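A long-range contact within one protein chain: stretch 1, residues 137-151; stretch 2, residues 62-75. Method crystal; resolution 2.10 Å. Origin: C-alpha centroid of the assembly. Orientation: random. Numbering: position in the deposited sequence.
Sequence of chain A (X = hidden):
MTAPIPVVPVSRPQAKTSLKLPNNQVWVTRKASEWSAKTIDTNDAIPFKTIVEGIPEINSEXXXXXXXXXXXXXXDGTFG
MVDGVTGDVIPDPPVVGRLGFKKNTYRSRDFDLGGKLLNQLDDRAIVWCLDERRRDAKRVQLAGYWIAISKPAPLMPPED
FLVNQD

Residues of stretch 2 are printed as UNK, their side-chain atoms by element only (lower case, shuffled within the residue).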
# COMPACT_ATOMS: atom_id res chain seq x y z
N ALA A 137 -10.32 10.03 -19.34
CA ALA A 137 -9.48 9.17 -18.56
C ALA A 137 -8.13 9.90 -18.38
O ALA A 137 -7.71 10.65 -19.22
CB ALA A 137 -9.29 7.80 -19.22
N LYS A 138 -7.54 9.72 -17.21
CA LYS A 138 -6.27 10.35 -16.84
C LYS A 138 -6.30 11.84 -16.96
O LYS A 138 -5.30 12.46 -17.21
CB LYS A 138 -5.12 9.76 -17.68
CG LYS A 138 -5.14 8.22 -17.63
CD LYS A 138 -3.95 7.60 -18.34
CE LYS A 138 -3.99 6.11 -18.18
NZ LYS A 138 -2.73 5.52 -18.67
N ARG A 139 -7.45 12.44 -16.76
CA ARG A 139 -7.58 13.87 -16.92
C ARG A 139 -6.71 14.60 -15.88
O ARG A 139 -6.27 15.72 -16.17
CB ARG A 139 -9.03 14.34 -16.82
CG ARG A 139 -9.73 13.85 -15.56
CD ARG A 139 -11.23 14.06 -15.64
NE ARG A 139 -11.88 13.50 -14.47
CZ ARG A 139 -12.11 12.20 -14.28
NH1 ARG A 139 -11.73 11.31 -15.19
NH2 ARG A 139 -12.72 11.81 -13.20
N VAL A 140 -6.50 14.00 -14.73
CA VAL A 140 -5.48 14.40 -13.76
C VAL A 140 -4.61 13.16 -13.42
O VAL A 140 -5.14 12.08 -13.19
CB VAL A 140 -6.13 14.87 -12.47
CG1 VAL A 140 -5.09 15.15 -11.41
CG2 VAL A 140 -6.98 16.10 -12.72
N GLN A 141 -3.32 13.28 -13.52
CA GLN A 141 -2.41 12.20 -13.18
C GLN A 141 -1.62 12.64 -11.96
O GLN A 141 -0.90 13.64 -12.03
CB GLN A 141 -1.47 11.86 -14.34
CG GLN A 141 -2.23 11.54 -15.62
CD GLN A 141 -1.31 11.55 -16.81
OE1 GLN A 141 -0.25 10.95 -16.77
NE2 GLN A 141 -1.69 12.24 -17.82
N LEU A 142 -1.78 11.91 -10.88
CA LEU A 142 -1.19 12.22 -9.60
C LEU A 142 0.09 11.47 -9.38
O LEU A 142 0.19 10.31 -9.67
CB LEU A 142 -2.11 11.84 -8.46
CG LEU A 142 -3.21 12.86 -8.31
CD1 LEU A 142 -4.45 12.17 -7.84
CD2 LEU A 142 -2.76 13.94 -7.34
N ALA A 143 1.09 12.16 -8.89
CA ALA A 143 2.28 11.50 -8.34
C ALA A 143 1.91 10.77 -7.08
O ALA A 143 0.77 10.93 -6.57
CB ALA A 143 3.31 12.53 -8.03
N GLY A 144 2.83 10.00 -6.52
CA GLY A 144 2.63 9.47 -5.15
C GLY A 144 2.24 10.56 -4.14
O GLY A 144 2.64 11.71 -4.26
N TYR A 145 1.42 10.21 -3.16
CA TYR A 145 1.08 11.10 -2.05
C TYR A 145 2.19 11.02 -1.04
O TYR A 145 2.70 9.91 -0.79
CB TYR A 145 -0.15 10.60 -1.37
CG TYR A 145 -1.36 10.46 -2.24
CD1 TYR A 145 -1.91 11.55 -2.87
CD2 TYR A 145 -1.96 9.24 -2.42
CE1 TYR A 145 -3.03 11.42 -3.66
CE2 TYR A 145 -3.05 9.08 -3.23
CZ TYR A 145 -3.60 10.17 -3.84
OH TYR A 145 -4.72 10.02 -4.60
N TRP A 146 2.62 12.17 -0.50
CA TRP A 146 3.66 12.17 0.54
C TRP A 146 3.04 12.83 1.77
O TRP A 146 2.46 13.88 1.63
CB TRP A 146 4.89 12.95 0.11
CG TRP A 146 5.64 12.23 -0.85
CD1 TRP A 146 5.50 12.28 -2.19
CD2 TRP A 146 6.65 11.25 -0.60
NE1 TRP A 146 6.37 11.41 -2.80
CE2 TRP A 146 7.11 10.78 -1.85
CE3 TRP A 146 7.26 10.78 0.55
CZ2 TRP A 146 8.11 9.80 -1.99
CZ3 TRP A 146 8.27 9.80 0.42
CH2 TRP A 146 8.69 9.35 -0.84
N ILE A 147 3.17 12.22 2.93
CA ILE A 147 2.62 12.69 4.15
C ILE A 147 3.70 12.69 5.22
O ILE A 147 4.40 11.69 5.39
CB ILE A 147 1.47 11.80 4.57
CG1 ILE A 147 0.54 11.64 3.40
CG2 ILE A 147 0.70 12.40 5.71
CD1 ILE A 147 -0.49 10.57 3.60
N ALA A 148 3.84 13.80 5.91
CA ALA A 148 4.74 13.87 7.05
C ALA A 148 3.89 13.58 8.30
O ALA A 148 2.89 14.24 8.52
CB ALA A 148 5.36 15.22 7.16
N ILE A 149 4.33 12.56 9.05
CA ILE A 149 3.66 12.09 10.22
C ILE A 149 4.61 12.03 11.41
O ILE A 149 5.84 12.05 11.26
CB ILE A 149 3.05 10.73 10.02
CG1 ILE A 149 4.12 9.73 9.69
CG2 ILE A 149 2.00 10.79 8.92
CD1 ILE A 149 3.64 8.29 9.77
N SER A 150 4.04 11.92 12.59
CA SER A 150 4.83 11.62 13.80
C SER A 150 5.57 10.31 13.61
O SER A 150 5.01 9.34 13.06
CB SER A 150 3.93 11.56 15.08
OG SER A 150 2.69 10.91 14.87
N LYS A 151 6.83 10.32 14.00
CA LYS A 151 7.73 9.20 13.77
C LYS A 151 7.28 7.98 14.57
O LYS A 151 7.06 8.07 15.76
CB LYS A 151 9.13 9.57 14.19
CG LYS A 151 10.16 8.49 14.04
CD LYS A 151 11.54 9.14 14.34
CE LYS A 151 12.10 9.80 13.10
NZ LYS A 151 13.52 10.21 13.27
N UNK A 62 -1.52 8.53 15.32
CA UNK A 62 -0.62 9.27 14.44
C UNK A 62 -1.05 10.73 14.32
O UNK A 62 -2.19 11.00 14.07
c UNK A 62 -0.60 8.64 13.05
o UNK A 62 -0.17 7.28 13.17
c UNK A 62 0.39 9.41 12.12
N UNK A 63 -0.13 11.65 14.47
CA UNK A 63 -0.37 13.04 14.13
C UNK A 63 0.17 13.33 12.70
O UNK A 63 1.20 12.82 12.31
c UNK A 63 0.32 13.93 15.14
c UNK A 63 0.22 14.32 18.99
c UNK A 63 -0.28 13.84 16.54
c UNK A 63 0.54 14.65 17.54
n UNK A 63 1.11 13.22 19.51
N UNK A 64 -0.52 14.20 11.97
CA UNK A 64 -0.27 14.50 10.57
C UNK A 64 0.16 15.95 10.44
O UNK A 64 -0.51 16.83 10.96
c UNK A 64 -1.54 14.30 9.80
c UNK A 64 -1.95 12.91 9.72
c UNK A 64 -2.73 12.34 10.71
c UNK A 64 -2.68 10.22 9.56
c UNK A 64 -1.51 12.11 8.67
c UNK A 64 -1.87 10.77 8.60
c UNK A 64 -3.13 11.01 10.62
N UNK A 65 1.30 16.18 9.80
CA UNK A 65 1.83 17.52 9.66
C UNK A 65 1.77 18.13 8.26
O UNK A 65 1.51 19.30 8.14
c UNK A 65 3.39 16.61 14.36
o UNK A 65 3.47 16.26 15.67
c UNK A 65 3.54 15.61 13.39
c UNK A 65 3.25 17.54 10.13
c UNK A 65 3.31 17.22 11.61
c UNK A 65 3.11 18.23 12.59
c UNK A 65 3.48 15.93 12.05
c UNK A 65 3.16 17.92 13.98
N UNK A 66 1.98 17.35 7.21
CA UNK A 66 2.00 17.91 5.84
C UNK A 66 1.48 16.87 4.89
O UNK A 66 1.78 15.68 5.05
c UNK A 66 6.87 20.49 4.06
c UNK A 66 5.57 19.52 5.90
c UNK A 66 4.12 19.23 6.29
c UNK A 66 3.44 18.23 5.41
n UNK A 66 6.92 21.08 2.87
n UNK A 66 8.01 20.15 4.66
n UNK A 66 5.69 20.19 4.62
N UNK A 67 0.76 17.30 3.90
CA UNK A 67 0.44 16.47 2.78
C UNK A 67 0.98 17.17 1.53
O UNK A 67 0.65 18.35 1.28
c UNK A 67 -2.99 15.88 1.27
c UNK A 67 -1.04 16.32 2.69
c UNK A 67 -1.13 14.24 1.22
c UNK A 67 -1.52 15.70 1.36
N UNK A 68 1.78 16.47 0.75
CA UNK A 68 2.30 16.94 -0.52
C UNK A 68 1.63 16.23 -1.64
O UNK A 68 1.52 14.98 -1.63
c UNK A 68 3.77 16.62 -0.67
c UNK A 68 6.19 16.94 -0.01
c UNK A 68 4.44 18.18 1.25
c UNK A 68 4.81 17.58 -0.06
N UNK A 69 1.11 17.01 -2.60
CA UNK A 69 0.60 16.42 -3.79
C UNK A 69 1.20 17.05 -5.03
O UNK A 69 1.58 18.25 -5.04
c UNK A 69 -2.56 17.70 -4.94
c UNK A 69 -0.89 16.39 -3.82
c UNK A 69 -1.45 17.76 -3.95
c UNK A 69 -1.55 15.77 -2.57
N UNK A 70 1.31 16.25 -6.07
CA UNK A 70 1.80 16.74 -7.36
C UNK A 70 0.98 16.12 -8.43
O UNK A 70 0.57 14.97 -8.29
N UNK A 71 0.74 16.84 -9.49
CA UNK A 71 -0.05 16.33 -10.57
C UNK A 71 0.20 17.05 -11.85
O UNK A 71 0.75 18.17 -11.86
c UNK A 71 -1.53 16.35 -10.23
c UNK A 71 -2.08 17.73 -10.07
c UNK A 71 -2.05 18.36 -8.84
c UNK A 71 -2.67 18.38 -11.15
c UNK A 71 -2.55 19.65 -8.66
c UNK A 71 -3.10 20.30 -9.75
c UNK A 71 -3.18 19.68 -10.99
N UNK A 72 -0.19 16.40 -12.93
CA UNK A 72 -0.30 17.02 -14.25
C UNK A 72 -1.73 16.82 -14.74
O UNK A 72 -2.28 15.73 -14.60
c UNK A 72 2.09 16.65 -14.88
c UNK A 72 0.66 16.35 -15.26
c UNK A 72 0.51 16.97 -16.64
N UNK A 73 -2.35 17.85 -15.30
CA UNK A 73 -3.73 17.72 -15.82
C UNK A 73 -3.78 17.94 -17.36
O UNK A 73 -2.94 18.62 -17.94
c UNK A 73 -4.61 18.75 -15.15
N UNK A 74 -4.81 17.44 -18.00
CA UNK A 74 -5.00 17.67 -19.44
C UNK A 74 -5.75 18.99 -19.78
O UNK A 74 -6.00 19.26 -20.94
c UNK A 74 -4.97 15.21 -19.95
c UNK A 74 -7.16 16.34 -19.56
c UNK A 74 -5.74 16.50 -20.12
N UNK A 75 -6.08 19.80 -18.78
CA UNK A 75 -6.77 21.07 -19.03
C UNK A 75 -6.34 22.06 -17.92
O UNK A 75 -5.81 21.66 -16.90
c UNK A 75 -8.28 20.81 -18.94
o UNK A 75 -8.98 21.97 -18.55
O HOH W 1 0.73 13.48 -5.23

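Position 62 carries three side-chain atoms, a carbon bonded to one oxygen and one carbon, and the terminal carbon lies 3.6 Å from Ile 149 CB. This beta-branched hydroxyl is Thr 62. At position 63, four carbons in a row end in nitrogen and lead away from stretch 1, while the backbone N donates to Ser 150 OG (2.9 Å, 160°). This is Lys 63.

Position 64 has one carbon and a six-carbon ring without oxygen, whose edge meets Ile 147 CG2. It is Phe 64, with CD2 3.7 Å from Ile 147 CG2. Position 65 has the same ring plus an oxygen, its edge facing Ser 150, and its N donates to Ala 148 O (2.8 Å). It is Tyr 65, with CE2 3.8 Å from Ser 150 N.

Position 66 shows three carbons, a nitrogen, then a carbon bearing two more nitrogens, and its O accepts from Ala 148 N at 2.9 Å; the guanidinium makes it Arg 66. Positions 67 and 68 each have four carbons forked at the second. At 67 a terminal carbon packs against Ile 147 CG1; at 68 CB lies 3.9 Å from Trp 146 CB. They are Leu 67, with CD1 3.8 Å from Ile 147 CG1, and Leu 68.

Position 69 also has four carbons, but forks at the first, with one arm two carbons long; the short arm sits at the edge of the Tyr 145 ring. It is Ile 69, with CG2 4.2 Å from Tyr 145 CD1. Position 70 has no side-chain atoms, and its O accepts from Ala 143 N at 2.9 Å: Gly 70.

Position 71 has one carbon and a six-carbon ring, with CB 3.9 Å from Val 140 CG1: Phe 71. Position 72 has a carbon carrying two carbons and is bonded both ways to Gln 141 through the backbone: Val 72. Position 73 has a single carbon, CB, 4.3 Å from Val 140 CG2: Ala 73. Position 74 repeats the three-carbon fork, and its N donates to Arg 139 O (2.9 Å): Val 74. Position 75 has one carbon and one oxygen and makes no contact with stretch 1: Ser 75.

The contact is an antiparallel pairing in two ladders, offset by one residue between Leu 142 and Trp 146. In the gap between them, water 1 bridges Gly 70 and Gly 144, its O accepting from Gly 70 N (3.0 Å) and lying 2.8 Å from Gly 144 O. A bulge between Ala 148 and Ile 149 shifts the register again. Backbone hydrogen bonds set the alignment, and apolar packing on the face of Val 140, Leu 142, Ile 147 and Ile 149 reinforces it, with 1033 Å² buried in all.

Stretch 2, residues 62-75: TKFYRLLIGFVAVS
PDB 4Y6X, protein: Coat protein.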